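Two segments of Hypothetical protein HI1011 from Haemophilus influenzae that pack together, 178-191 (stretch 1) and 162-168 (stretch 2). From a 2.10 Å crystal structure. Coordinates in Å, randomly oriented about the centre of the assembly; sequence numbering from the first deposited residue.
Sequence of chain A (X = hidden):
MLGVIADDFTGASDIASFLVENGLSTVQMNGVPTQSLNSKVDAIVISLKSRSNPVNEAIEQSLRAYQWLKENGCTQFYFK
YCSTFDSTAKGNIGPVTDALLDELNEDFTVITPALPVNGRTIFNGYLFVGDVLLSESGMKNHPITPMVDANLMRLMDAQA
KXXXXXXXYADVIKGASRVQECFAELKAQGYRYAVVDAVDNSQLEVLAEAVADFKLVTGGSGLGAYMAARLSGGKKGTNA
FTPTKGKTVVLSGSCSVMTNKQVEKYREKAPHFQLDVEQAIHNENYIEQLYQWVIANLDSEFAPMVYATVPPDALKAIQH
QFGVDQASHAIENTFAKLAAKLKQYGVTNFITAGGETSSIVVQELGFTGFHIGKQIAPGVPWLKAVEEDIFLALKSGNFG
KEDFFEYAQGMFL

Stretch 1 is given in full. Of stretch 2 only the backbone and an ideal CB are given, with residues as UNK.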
# COMPACT_ATOMS: atom_id res chain seq x y z
N ARG A 178 -17.44 27.33 3.94
CA ARG A 178 -17.64 27.84 2.60
C ARG A 178 -17.67 26.69 1.59
O ARG A 178 -18.38 26.75 0.59
CB ARG A 178 -16.53 28.84 2.24
CG ARG A 178 -16.54 29.31 0.78
CD ARG A 178 -17.87 29.97 0.41
NE ARG A 178 -17.95 30.27 -1.02
CZ ARG A 178 -19.09 30.42 -1.70
NH1 ARG A 178 -20.26 30.31 -1.09
NH2 ARG A 178 -19.05 30.61 -3.01
N VAL A 179 -16.84 25.68 1.84
CA VAL A 179 -16.77 24.52 0.96
C VAL A 179 -18.10 23.78 1.01
O VAL A 179 -18.61 23.35 -0.01
CB VAL A 179 -15.60 23.58 1.36
CG1 VAL A 179 -15.65 22.29 0.55
CG2 VAL A 179 -14.28 24.29 1.11
N GLN A 180 -18.67 23.66 2.20
CA GLN A 180 -19.96 22.98 2.37
C GLN A 180 -21.08 23.76 1.69
O GLN A 180 -22.10 23.18 1.29
CB GLN A 180 -20.28 22.81 3.85
CG GLN A 180 -19.28 21.91 4.57
CD GLN A 180 -19.56 21.79 6.05
OE1 GLN A 180 -18.96 20.95 6.73
NE2 GLN A 180 -20.46 22.62 6.57
N GLU A 181 -20.93 25.08 1.64
CA GLU A 181 -21.91 25.93 1.00
C GLU A 181 -21.78 25.70 -0.50
O GLU A 181 -22.78 25.72 -1.22
CB GLU A 181 -21.68 27.40 1.36
CG GLU A 181 -21.94 27.73 2.84
CD GLU A 181 -21.73 29.21 3.19
OE1 GLU A 181 -21.21 30.00 2.36
OE2 GLU A 181 -22.10 29.59 4.33
N CYS A 182 -20.56 25.51 -0.98
CA CYS A 182 -20.34 25.23 -2.39
C CYS A 182 -20.84 23.82 -2.71
O CYS A 182 -21.29 23.56 -3.82
CB CYS A 182 -18.85 25.34 -2.75
SG CYS A 182 -18.14 27.02 -2.75
N PHE A 183 -20.70 22.89 -1.76
CA PHE A 183 -21.17 21.52 -1.92
C PHE A 183 -22.69 21.56 -2.07
O PHE A 183 -23.27 20.83 -2.89
CB PHE A 183 -20.85 20.66 -0.69
CG PHE A 183 -19.42 20.18 -0.60
CD1 PHE A 183 -18.58 20.21 -1.70
CD2 PHE A 183 -18.92 19.69 0.60
CE1 PHE A 183 -17.26 19.76 -1.61
CE2 PHE A 183 -17.61 19.24 0.71
CZ PHE A 183 -16.77 19.28 -0.40
N ALA A 184 -23.34 22.36 -1.23
CA ALA A 184 -24.79 22.50 -1.26
C ALA A 184 -25.26 23.11 -2.57
O ALA A 184 -26.35 22.81 -3.06
CB ALA A 184 -25.24 23.34 -0.08
N GLU A 185 -24.42 23.98 -3.12
CA GLU A 185 -24.69 24.67 -4.37
C GLU A 185 -24.53 23.72 -5.56
O GLU A 185 -25.37 23.71 -6.46
CB GLU A 185 -23.74 25.87 -4.48
CG GLU A 185 -23.46 26.39 -5.88
CD GLU A 185 -22.12 27.12 -5.94
OE1 GLU A 185 -21.09 26.45 -6.20
OE2 GLU A 185 -22.09 28.35 -5.71
N LEU A 186 -23.45 22.95 -5.57
CA LEU A 186 -23.19 21.98 -6.65
C LEU A 186 -24.29 20.92 -6.70
O LEU A 186 -24.70 20.49 -7.78
CB LEU A 186 -21.83 21.31 -6.48
CG LEU A 186 -20.57 22.16 -6.66
CD1 LEU A 186 -19.33 21.32 -6.37
CD2 LEU A 186 -20.50 22.72 -8.07
N LYS A 187 -24.77 20.49 -5.53
CA LYS A 187 -25.83 19.50 -5.43
C LYS A 187 -27.16 20.03 -5.97
O LYS A 187 -27.96 19.27 -6.53
CB LYS A 187 -26.02 19.06 -3.98
CG LYS A 187 -24.85 18.29 -3.41
CD LYS A 187 -25.04 17.95 -1.94
CE LYS A 187 -26.13 16.91 -1.73
NZ LYS A 187 -26.29 16.58 -0.28
N ALA A 188 -27.43 21.31 -5.74
CA ALA A 188 -28.66 21.93 -6.22
C ALA A 188 -28.60 22.03 -7.74
O ALA A 188 -29.63 21.95 -8.42
CB ALA A 188 -28.83 23.30 -5.59
N GLN A 189 -27.40 22.21 -8.28
CA GLN A 189 -27.19 22.30 -9.71
C GLN A 189 -27.25 20.94 -10.41
O GLN A 189 -27.07 20.85 -11.64
CB GLN A 189 -25.86 22.98 -10.00
CG GLN A 189 -25.77 24.40 -9.46
CD GLN A 189 -24.41 25.02 -9.67
OE1 GLN A 189 -23.38 24.35 -9.58
NE2 GLN A 189 -24.39 26.32 -9.93
N GLY A 190 -27.47 19.88 -9.63
CA GLY A 190 -27.57 18.53 -10.17
C GLY A 190 -26.27 17.75 -10.33
O GLY A 190 -26.19 16.82 -11.14
N TYR A 191 -25.24 18.16 -9.60
CA TYR A 191 -23.96 17.48 -9.67
C TYR A 191 -23.95 16.31 -8.69
O TYR A 191 -24.45 16.43 -7.57
CB TYR A 191 -22.82 18.44 -9.34
CG TYR A 191 -22.55 19.47 -10.42
CD1 TYR A 191 -21.99 19.09 -11.64
CD2 TYR A 191 -22.85 20.81 -10.22
CE1 TYR A 191 -21.72 20.03 -12.63
CE2 TYR A 191 -22.59 21.76 -11.20
CZ TYR A 191 -22.03 21.37 -12.40
OH TYR A 191 -21.80 22.29 -13.39
N UNK A 162 -23.33 10.31 -13.76
CA UNK A 162 -23.75 11.64 -13.36
C UNK A 162 -22.83 12.74 -13.86
O UNK A 162 -21.97 12.50 -14.72
CB UNK A 162 -23.84 11.71 -11.83
N UNK A 163 -23.03 13.96 -13.34
CA UNK A 163 -22.23 15.13 -13.72
C UNK A 163 -21.28 15.62 -12.62
O UNK A 163 -21.66 15.69 -11.45
CB UNK A 163 -23.16 16.27 -14.12
N UNK A 164 -20.08 16.00 -13.03
CA UNK A 164 -19.03 16.46 -12.12
C UNK A 164 -18.86 17.99 -12.01
O UNK A 164 -18.70 18.68 -13.02
CB UNK A 164 -17.70 15.85 -12.57
N UNK A 165 -18.88 18.49 -10.78
CA UNK A 165 -18.71 19.92 -10.53
C UNK A 165 -17.33 20.29 -10.02
O UNK A 165 -16.42 19.46 -10.04
CB UNK A 165 -19.76 20.39 -9.52
N UNK A 166 -17.16 21.54 -9.59
CA UNK A 166 -15.88 22.01 -9.05
C UNK A 166 -16.09 23.07 -7.95
O UNK A 166 -16.97 23.93 -7.97
CB UNK A 166 -15.02 22.58 -10.17
N UNK A 167 -15.23 22.92 -6.94
CA UNK A 167 -15.05 23.76 -5.77
C UNK A 167 -13.73 24.45 -6.00
O UNK A 167 -12.73 23.86 -5.61
CB UNK A 167 -15.08 22.97 -4.46
N UNK A 168 -13.68 25.62 -6.64
CA UNK A 168 -12.40 26.24 -6.92
C UNK A 168 -11.55 26.69 -5.74
O UNK A 168 -12.05 26.87 -4.63
CB UNK A 168 -12.65 27.46 -7.81

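The strand runs nearly antiparallel to helix 178-188, at 156° between their directions and 8.9 Å at closest approach, so its positions meet the helix in reverse order.

At position 162 CA-to-CB points toward stretch 1, but an ideal CB finds nothing of it within 5.5 Å. The backbone angles, -110/-169, suit many residues, and the contact sets no rule here. The deposited residue is Gly162.

At position 163 the CB points toward stretch 1, 3.9 Å from Tyr191 CD1, yet open space lies alongside. A long, flexible side chain, polar or charged, could touch the ring's margin with its CB and then leave. In Lys163 the CB sits 4.0 Å from Tyr191 CD1, and the rest of the chain leads away. Lys163 O lies 3.4 Å from Tyr191 CA in a CA-H...O contact, and a water links the two stretches, donating to Gly190 O (2.9 Å) and accepting from Lys163 N (2.8 Å).

Position 164 turns its CB away, so stretch 1 says little about the side chain; beta-branched residues would suit the extended backbone. It is Thr164, whose hydroxyl is hydrogen-bonded elsewhere in the structure. Its carbonyl O approaches Tyr191 CE1 at 3.3 Å.

Position 165 is the strictest. A CB here would point toward stretch 1, 2.8 Å from Leu186 CD2, a clash, and 3.1 Å from Tyr191 CG. With those side chains where they are, only glycine fits, and Gly165 is found. The bare CA lies over one face of the Tyr191 ring, 3.7 Å from its centroid in a CH-pi contact, and 4.1 Å from Leu186 CD2.

Position 166 points away again and leaves its side chain free of stretch 1, so many residues would serve. Leu166 occupies it, contributing its backbone to this contact: Leu166 O packs 3.7 Å from Leu186 CD2 and accepts from a water (2.8 Å) that also donates to Glu185 OE1 (2.9 Å).

Position 167 faces a greasy hollow lined by Val179, Cys182, Phe183 and Leu186, its ideal CB 4.8 Å from both Cys182 CB and Phe183 CE1. A medium aliphatic residue, valine or perhaps isoleucine, is called for. In Val167, chi1 t, both methyls lie near Cys182 CB, with CG1 closest (4.1 Å); CG1 is also 4.3 Å from Val179 CG1, and CG2 meets Phe183 CE1 (3.7 Å) and Leu186 CD1 (3.8 Å).

Position 168 points sideways, beyond contact, at the N-cap of the next helix. Small or capping residues would suit; Ala168 is there, with no side-chain acceptor.

Stretch 2, residues 162-168: GKTGLVA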
# COMPACT_ATOMS: atom_id res chain seq x y z
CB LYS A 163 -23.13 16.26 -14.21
CG LYS A 163 -23.87 15.93 -15.51
CD LYS A 163 -22.88 15.65 -16.63
CE LYS A 163 -23.59 15.21 -17.89
NZ LYS A 163 -22.59 14.91 -18.95
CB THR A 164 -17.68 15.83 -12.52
OG1 THR A 164 -17.88 14.45 -12.86
CG2 THR A 164 -16.68 15.91 -11.38
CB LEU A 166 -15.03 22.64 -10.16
CG LEU A 166 -13.73 23.32 -9.70
CD1 LEU A 166 -12.71 22.28 -9.32
CD2 LEU A 166 -13.17 24.20 -10.79
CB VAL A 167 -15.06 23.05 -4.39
CG1 VAL A 167 -14.97 24.09 -3.25
CG2 VAL A 167 -16.33 22.19 -4.24
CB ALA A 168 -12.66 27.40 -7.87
O HOH W 1 -25.43 14.13 -11.88
O HOH W 2 -18.31 25.49 -6.13
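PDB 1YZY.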